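Local structure of pectate lyase/Amb allergen (Acidovorax citrulli, 4HWV) at residues H113-Q118 against S141-D146; F244-R249 against D278-V283; H300-L305 against R335-R340. The protein probably cleaves pectate in a calcium-dependent lyase reaction, as a secreted enzyme of polysaccharide lyase family 1. One frame throughout, in Å; residues are numbered along the deposited sequence.

Contact 1 is a surface contact between a loop and the start of a helix, in helical structure outside the beta-helix. Contacts 2 and 3 lie near the centre of the chain, contact 2 wholly buried and contact 3 only partly, with contact centres about 9 Å apart, against about 28 Å and 32 Å from contact 1. They share the parallel beta-helix: D246 of contact 2 bonds to H300 of contact 3, and L280 pairs by backbone with A303. Their chemistry follows position. Contact 1 relies on aliphatic and aromatic packing with one bridging water, contact 2 on buried apolar side chains beneath a calcium site, and contact 3 on backbone hydrogen bonds between successive turns, with long polar side chains on one side.

Contact 1 (H113-Q118 against S141-D146); sequences HGYASQ and SGKPED
K143 lies across Y115 and passes H113 in the direction opposite to that of the imidazole. Its CG is anti to the backbone N (chi1 170°) and the chain stays extended to NZ, so the methylene groups do the packing and the amine is carried beyond them. K143 CE rests 3.8 Å from Y115 CE2, and it also comes within 3.2 Å of the backbone oxygen H113 O. One water closes the polar end: it accepts from K143 NZ at 2.8 Å and donates to H113 O at 2.7 Å. Lysine suits this edge of the protein surface, since it covers an aromatic ring with carbon while its charge remains hydrated.

The hydroxyl end of Y115 meets P144, the residue after K143, where Y115 OH touches P144 CG at 3.8 Å. The hydroxyl is hydrogen-bonded to D124 on helix 118-129, so tyrosine joins apolar packing to a fixed polar end. These residues open helix 143-159: G142 is its N-cap, with backbone angles suited to glycine, and D146 N bonds back to G142 O at 2.8 Å in the first helical turn. Proline is well placed here, because a first-turn position needs no N-H for the helix.

H113 CG lies anti to the carbonyl carbon (chi1 -59°), and the ring beyond it rests against this first turn. K143 O lies over one face of the ring, offset toward its rim, and H113 NE2 is 3.6 Å from D146 CB. Ring and carboxylate planes are 34° apart; the aspartate touches by its methylene, though its charge could modestly favour a protonated imidazole. G114, with positive phi, takes the chain out of helix 108-111, which the C108-C150 disulfide also ties to helix 143-159.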
# COMPACT_ATOMS: atom_id res chain seq x y z
N HIS A 113 -3.29 -32.24 -9.78
CA HIS A 113 -1.83 -32.21 -9.79
C HIS A 113 -1.18 -32.44 -8.43
O HIS A 113 0.04 -32.54 -8.34
CB HIS A 113 -1.35 -30.91 -10.42
CG HIS A 113 -1.84 -30.74 -11.82
ND1 HIS A 113 -1.38 -31.52 -12.86
CD2 HIS A 113 -2.80 -29.94 -12.34
CE1 HIS A 113 -2.01 -31.18 -13.97
NE2 HIS A 113 -2.88 -30.23 -13.68
N GLY A 114 -1.98 -32.56 -7.39
CA GLY A 114 -1.50 -33.03 -6.10
C GLY A 114 -0.75 -32.02 -5.25
O GLY A 114 -0.12 -32.40 -4.27
N TYR A 115 -0.78 -30.74 -5.62
CA TYR A 115 -0.09 -29.73 -4.81
C TYR A 115 -0.77 -29.49 -3.48
O TYR A 115 -1.97 -29.19 -3.44
CB TYR A 115 0.08 -28.42 -5.59
CG TYR A 115 1.22 -28.58 -6.58
CD1 TYR A 115 2.54 -28.49 -6.14
CD2 TYR A 115 0.98 -28.86 -7.93
CE1 TYR A 115 3.59 -28.66 -7.01
CE2 TYR A 115 2.03 -29.06 -8.80
CZ TYR A 115 3.33 -28.96 -8.34
OH TYR A 115 4.37 -29.15 -9.21
N ALA A 116 -0.01 -29.62 -2.39
CA ALA A 116 -0.54 -29.51 -1.04
C ALA A 116 -0.45 -28.09 -0.50
O ALA A 116 -1.01 -27.80 0.55
CB ALA A 116 0.18 -30.46 -0.11
N SER A 117 0.24 -27.21 -1.22
CA SER A 117 0.39 -25.82 -0.81
C SER A 117 0.80 -24.96 -2.00
O SER A 117 1.40 -25.45 -2.97
CB SER A 117 1.46 -25.69 0.27
OG SER A 117 2.75 -26.00 -0.24
N GLN A 118 0.51 -23.67 -1.89
CA GLN A 118 1.06 -22.69 -2.80
C GLN A 118 2.60 -22.69 -2.73
O GLN A 118 3.27 -22.59 -3.75
CB GLN A 118 0.47 -21.31 -2.49
CG GLN A 118 1.26 -20.10 -3.03
CD GLN A 118 1.20 -19.93 -4.53
OE1 GLN A 118 0.95 -20.88 -5.28
NE2 GLN A 118 1.44 -18.71 -4.98
N SER A 141 5.30 -25.43 -20.14
CA SER A 141 4.30 -26.49 -20.21
C SER A 141 4.63 -27.50 -19.12
O SER A 141 5.70 -27.44 -18.52
CB SER A 141 4.32 -27.17 -21.57
OG SER A 141 5.52 -27.93 -21.73
N GLY A 142 3.74 -28.44 -18.87
CA GLY A 142 4.00 -29.47 -17.87
C GLY A 142 3.29 -29.20 -16.56
O GLY A 142 2.54 -28.22 -16.40
N LYS A 143 3.58 -30.06 -15.59
CA LYS A 143 2.81 -30.14 -14.37
C LYS A 143 2.73 -28.84 -13.55
O LYS A 143 1.63 -28.43 -13.21
CB LYS A 143 3.30 -31.33 -13.52
CG LYS A 143 2.73 -31.38 -12.12
CD LYS A 143 3.20 -32.64 -11.41
CE LYS A 143 2.79 -32.63 -9.96
NZ LYS A 143 3.22 -33.90 -9.32
N PRO A 144 3.86 -28.18 -13.23
CA PRO A 144 3.68 -26.97 -12.40
C PRO A 144 2.91 -25.88 -13.15
O PRO A 144 2.14 -25.16 -12.52
CB PRO A 144 5.13 -26.53 -12.09
CG PRO A 144 5.96 -27.76 -12.31
CD PRO A 144 5.28 -28.54 -13.41
N GLU A 145 3.11 -25.75 -14.46
CA GLU A 145 2.35 -24.77 -15.22
C GLU A 145 0.87 -25.12 -15.30
O GLU A 145 0.01 -24.26 -15.15
CB GLU A 145 2.96 -24.57 -16.62
CG GLU A 145 2.05 -23.80 -17.59
CD GLU A 145 1.80 -22.34 -17.18
OE1 GLU A 145 2.42 -21.80 -16.23
OE2 GLU A 145 0.94 -21.72 -17.86
N ASP A 146 0.55 -26.39 -15.51
CA ASP A 146 -0.85 -26.81 -15.54
C ASP A 146 -1.50 -26.59 -14.17
O ASP A 146 -2.68 -26.22 -14.07
CB ASP A 146 -0.96 -28.27 -15.99
CG ASP A 146 -0.59 -28.45 -17.45
OD1 ASP A 146 -0.76 -27.50 -18.23
OD2 ASP A 146 -0.15 -29.55 -17.82
O HOH W 1 2.17 -33.33 -6.82

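Contact 2 (F244-R249 against D278-V283); sequences FSDGDR and DGLVDV. With CA (calcium ion), chain C.
The calcium site of this right-handed parallel beta-helix, the fold of polysaccharide lyase family 1, stands on an apolar layer in which F244 meets L280 and V281. F244 CE2 approaches V281 CG2 to 3.9 Å, the ring lying oblique to the methyl group, while F244 CB packs on L280 CD2 at 4.2 Å. Branched aliphatic groups suit this buried interior, filling in beside a flat ring. The same leucine methyl group reaches toward D246, the partner of H300.

On the segment bearing L280, the acidic side chains serve the metal. D278 OD2 binds calcium at 2.4 Å and D282 OD2 at 2.2 Å; D227 and three waters also bind it. G279, between them, has no side chain and lets D282 OD1 lie close by. In the other segment S245 OG accepts from G247 N at 3.0 Å, an ST turn that leads the chain out of its strand into a type II' turn.

F244 stacks on F202 and meets the ring of F297, so it belongs to a row of aromatic rings within the beta-helix. V281 packs on I229 of strand 229-234 and on F304 of strand 302-306, and L280 faces F297 and H300 of strand 296-300.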
# COMPACT_ATOMS: atom_id res chain seq x y z
N PHE A 244 -8.19 5.20 -9.65
CA PHE A 244 -7.67 3.87 -9.94
C PHE A 244 -6.22 3.82 -9.51
O PHE A 244 -5.47 4.75 -9.79
CB PHE A 244 -7.65 3.61 -11.45
CG PHE A 244 -9.00 3.62 -12.11
CD1 PHE A 244 -9.59 4.81 -12.52
CD2 PHE A 244 -9.64 2.43 -12.41
CE1 PHE A 244 -10.82 4.80 -13.16
CE2 PHE A 244 -10.86 2.42 -13.06
CZ PHE A 244 -11.45 3.60 -13.42
N SER A 245 -5.79 2.72 -8.89
CA SER A 245 -4.39 2.56 -8.49
C SER A 245 -4.09 1.10 -8.18
O SER A 245 -5.00 0.27 -8.14
CB SER A 245 -4.08 3.37 -7.23
OG SER A 245 -4.67 2.77 -6.11
N ASP A 246 -2.82 0.81 -7.91
CA ASP A 246 -2.43 -0.52 -7.42
C ASP A 246 -2.62 -0.67 -5.91
O ASP A 246 -2.08 -1.60 -5.30
CB ASP A 246 -0.99 -0.85 -7.81
CG ASP A 246 -0.85 -1.16 -9.29
OD1 ASP A 246 -1.90 -1.33 -9.97
OD2 ASP A 246 0.31 -1.25 -9.76
N GLY A 247 -3.40 0.23 -5.29
CA GLY A 247 -3.61 0.16 -3.86
C GLY A 247 -2.29 0.15 -3.11
O GLY A 247 -1.36 0.87 -3.48
N ASP A 248 -2.19 -0.70 -2.09
CA ASP A 248 -0.98 -0.74 -1.27
C ASP A 248 -0.10 -1.94 -1.59
O ASP A 248 0.73 -2.31 -0.77
CB ASP A 248 -1.33 -0.68 0.23
CG ASP A 248 -1.94 -1.96 0.73
OD1 ASP A 248 -2.45 -2.75 -0.11
OD2 ASP A 248 -1.92 -2.20 1.96
N ARG A 249 -0.27 -2.55 -2.76
CA ARG A 249 0.66 -3.56 -3.24
C ARG A 249 1.33 -3.06 -4.51
O ARG A 249 0.99 -3.47 -5.63
CB ARG A 249 -0.04 -4.90 -3.47
CG ARG A 249 -0.32 -5.63 -2.15
CD ARG A 249 -0.85 -7.06 -2.36
NE ARG A 249 -2.18 -7.03 -2.93
CZ ARG A 249 -2.96 -8.10 -3.06
NH1 ARG A 249 -2.52 -9.31 -2.70
NH2 ARG A 249 -4.18 -7.95 -3.53
N ASP A 278 -1.94 -5.97 -14.38
CA ASP A 278 -1.99 -5.84 -15.83
C ASP A 278 -2.36 -4.38 -16.10
O ASP A 278 -1.60 -3.49 -15.72
CB ASP A 278 -2.94 -6.85 -16.49
CG ASP A 278 -2.68 -6.98 -17.98
OD1 ASP A 278 -1.50 -6.93 -18.37
OD2 ASP A 278 -3.64 -7.14 -18.76
N GLY A 279 -3.50 -4.11 -16.72
CA GLY A 279 -3.86 -2.73 -17.00
C GLY A 279 -4.67 -2.06 -15.91
O GLY A 279 -5.20 -2.71 -15.00
N LEU A 280 -4.80 -0.74 -16.02
CA LEU A 280 -5.87 -0.06 -15.26
C LEU A 280 -7.19 -0.19 -16.03
O LEU A 280 -8.12 -0.83 -15.54
CB LEU A 280 -5.52 1.42 -15.01
CG LEU A 280 -4.31 1.65 -14.10
CD1 LEU A 280 -3.96 3.13 -13.99
CD2 LEU A 280 -4.52 1.03 -12.71
N VAL A 281 -7.24 0.39 -17.22
CA VAL A 281 -8.37 0.23 -18.12
C VAL A 281 -7.81 -0.07 -19.51
O VAL A 281 -7.12 0.76 -20.10
CB VAL A 281 -9.28 1.48 -18.20
CG1 VAL A 281 -10.48 1.17 -19.10
CG2 VAL A 281 -9.74 1.91 -16.80
N ASP A 282 -8.10 -1.27 -20.01
CA ASP A 282 -7.66 -1.68 -21.34
C ASP A 282 -8.87 -1.72 -22.25
O ASP A 282 -9.93 -2.22 -21.86
CB ASP A 282 -6.98 -3.05 -21.31
CG ASP A 282 -5.59 -3.01 -20.70
OD1 ASP A 282 -5.02 -1.93 -20.45
OD2 ASP A 282 -5.04 -4.12 -20.47
N VAL A 283 -8.71 -1.22 -23.47
CA VAL A 283 -9.79 -1.22 -24.46
C VAL A 283 -9.25 -1.96 -25.66
O VAL A 283 -8.28 -1.52 -26.28
CB VAL A 283 -10.20 0.23 -24.87
CG1 VAL A 283 -11.38 0.18 -25.82
CG2 VAL A 283 -10.51 1.07 -23.63
CA CA C . -5.64 -6.13 -19.70
O HOH W 2 -4.51 -7.41 -21.74
O HOH W 3 -7.13 -6.56 -21.88
O HOH W 4 -6.46 -8.58 -19.14

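Contact 3 (H300-L305 against R335-R340); sequences HDKAFL and RQRQAR
R337 stands between K302 and L305, which cover opposite faces of its guanidinium. K302 CD lies 3.7 Å above the plane of R337, over its centre, and L305 CD1 is 3.8 Å from that plane on the other face, offset toward the rim. The aliphatic parts of both neighbours thus sandwich the flat group, restrict its rotation and leave its edge to water: R337 NH1 donates in plane, at 2.9 Å, to a water that in turn donates to K302 O. Two further waters bind K302 NZ and reach R337 NH2 weakly, linking two like-charged groups.

Beside this group D301 OD1 takes a bond from Q336 NE2, 2.9 Å long and 165° at the hydrogen, on the syn side of the carboxylate. The extended Q336 chain carries its amide there alongside K302. R335 runs beside D301, joined to D301 OD2 through a water at its guanidinium edge, while R335 NH1 is hydrogen-bonded to P364 O.

Backbone pairing of successive coils of the beta-helix fixes where these side chains start. K302 with Q336 and L305 with R340 form parallel bridges, and between them the register slips by one residue. Hydrogen bonds run from A303 N to Q336 O, nearly straight at 177°, from F304 N to R337 O and from R340 N to F304 O. The extra residue is taken up where R337 has positive phi and a cis peptide precedes A339.

Further out, the F304 ring meets F297 edge-to-face and also F326. H300 ND1 is hydrogen-bonded to D246 OD1; H300 NE2 donates to K302 O, which lies in the ring plane though the donor stands above the carbonyl plane, and weakly to D278 O. L305 N donates to D282, a calcium ligand, and the R337 side chain comes within about 5 Å of that of D278, another.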
# COMPACT_ATOMS: atom_id res chain seq x y z
N HIS A 300 0.93 2.78 -10.86
CA HIS A 300 0.69 1.60 -11.67
C HIS A 300 1.68 1.62 -12.82
O HIS A 300 2.13 2.70 -13.24
CB HIS A 300 -0.75 1.62 -12.17
CG HIS A 300 -1.11 0.44 -13.02
ND1 HIS A 300 -1.61 -0.73 -12.49
CD2 HIS A 300 -1.06 0.27 -14.36
CE1 HIS A 300 -1.83 -1.59 -13.47
NE2 HIS A 300 -1.51 -1.00 -14.61
N ASP A 301 2.01 0.44 -13.34
CA ASP A 301 2.98 0.34 -14.42
C ASP A 301 2.33 0.59 -15.80
O ASP A 301 2.43 1.70 -16.35
CB ASP A 301 3.70 -1.03 -14.35
CG ASP A 301 4.83 -1.14 -15.33
OD1 ASP A 301 4.92 -0.33 -16.27
OD2 ASP A 301 5.65 -2.06 -15.14
N LYS A 302 1.64 -0.42 -16.34
CA LYS A 302 1.11 -0.35 -17.71
C LYS A 302 -0.34 0.09 -17.67
O LYS A 302 -1.25 -0.71 -17.43
CB LYS A 302 1.25 -1.71 -18.38
CG LYS A 302 2.71 -2.14 -18.46
CD LYS A 302 2.88 -3.58 -18.91
CE LYS A 302 4.35 -3.99 -18.84
NZ LYS A 302 4.56 -5.43 -19.18
N ALA A 303 -0.58 1.38 -17.91
CA ALA A 303 -1.90 1.94 -17.59
C ALA A 303 -3.04 1.58 -18.56
O ALA A 303 -4.07 1.03 -18.12
CB ALA A 303 -1.78 3.44 -17.46
N PHE A 304 -2.89 1.93 -19.84
CA PHE A 304 -3.98 1.80 -20.81
C PHE A 304 -3.50 1.17 -22.10
O PHE A 304 -2.78 1.80 -22.88
CB PHE A 304 -4.60 3.17 -21.13
CG PHE A 304 -4.86 4.00 -19.92
CD1 PHE A 304 -5.88 3.66 -19.05
CD2 PHE A 304 -4.10 5.13 -19.65
CE1 PHE A 304 -6.13 4.42 -17.91
CE2 PHE A 304 -4.33 5.89 -18.52
CZ PHE A 304 -5.36 5.54 -17.65
N LEU A 305 -3.88 -0.08 -22.33
CA LEU A 305 -3.61 -0.74 -23.59
C LEU A 305 -4.83 -0.53 -24.48
O LEU A 305 -5.92 -1.05 -24.18
CB LEU A 305 -3.39 -2.24 -23.37
CG LEU A 305 -2.97 -3.03 -24.61
CD1 LEU A 305 -1.54 -2.68 -25.01
CD2 LEU A 305 -3.07 -4.52 -24.34
N ARG A 335 3.90 4.36 -15.10
CA ARG A 335 5.16 4.12 -15.81
C ARG A 335 5.07 4.20 -17.33
O ARG A 335 5.96 4.77 -17.97
CB ARG A 335 5.74 2.76 -15.39
CG ARG A 335 7.03 2.38 -16.09
CD ARG A 335 7.81 1.41 -15.22
NE ARG A 335 8.98 0.83 -15.88
CZ ARG A 335 10.17 1.40 -15.94
NH1 ARG A 335 10.34 2.61 -15.43
NH2 ARG A 335 11.19 0.78 -16.54
N GLN A 336 4.01 3.65 -17.92
CA GLN A 336 3.93 3.57 -19.38
C GLN A 336 2.51 3.29 -19.83
O GLN A 336 1.59 3.16 -19.00
CB GLN A 336 4.88 2.49 -19.92
CG GLN A 336 4.58 1.09 -19.39
CD GLN A 336 5.62 0.08 -19.80
OE1 GLN A 336 5.92 -0.06 -20.98
NE2 GLN A 336 6.18 -0.63 -18.82
N ARG A 337 2.32 3.21 -21.15
CA ARG A 337 0.99 3.04 -21.74
C ARG A 337 0.02 4.11 -21.26
O ARG A 337 -1.06 3.81 -20.75
CB ARG A 337 0.41 1.65 -21.47
CG ARG A 337 1.27 0.51 -21.97
CD ARG A 337 0.41 -0.76 -21.94
NE ARG A 337 1.18 -1.97 -22.22
CZ ARG A 337 0.76 -3.21 -21.94
NH1 ARG A 337 -0.40 -3.41 -21.32
NH2 ARG A 337 1.51 -4.24 -22.29
N GLN A 338 0.39 5.37 -21.44
CA GLN A 338 -0.48 6.44 -20.99
C GLN A 338 -0.79 7.44 -22.12
O GLN A 338 -0.46 8.62 -22.02
CB GLN A 338 0.04 7.09 -19.69
CG GLN A 338 1.50 7.59 -19.70
CD GLN A 338 2.06 7.81 -18.29
OE1 GLN A 338 1.40 8.41 -17.42
NE2 GLN A 338 3.28 7.34 -18.06
N ALA A 339 -1.47 7.01 -23.19
CA ALA A 339 -1.96 5.66 -23.46
C ALA A 339 -1.14 5.03 -24.60
O ALA A 339 -0.51 5.76 -25.38
CB ALA A 339 -3.45 5.71 -23.87
N ARG A 340 -1.17 3.70 -24.70
CA ARG A 340 -0.54 3.02 -25.83
C ARG A 340 -1.63 2.69 -26.86
O ARG A 340 -2.53 1.90 -26.57
CB ARG A 340 0.16 1.73 -25.40
CG ARG A 340 1.06 1.14 -26.47
CD ARG A 340 1.33 -0.36 -26.28
NE ARG A 340 2.45 -0.78 -27.14
CZ ARG A 340 2.35 -0.96 -28.46
NH1 ARG A 340 1.19 -0.79 -29.08
NH2 ARG A 340 3.43 -1.31 -29.16
O HOH W 5 7.97 -1.84 -16.41
O HOH W 6 -2.28 -1.73 -19.94
O HOH W 7 4.68 -4.37 -22.10
O HOH W 8 2.41 -6.83 -20.71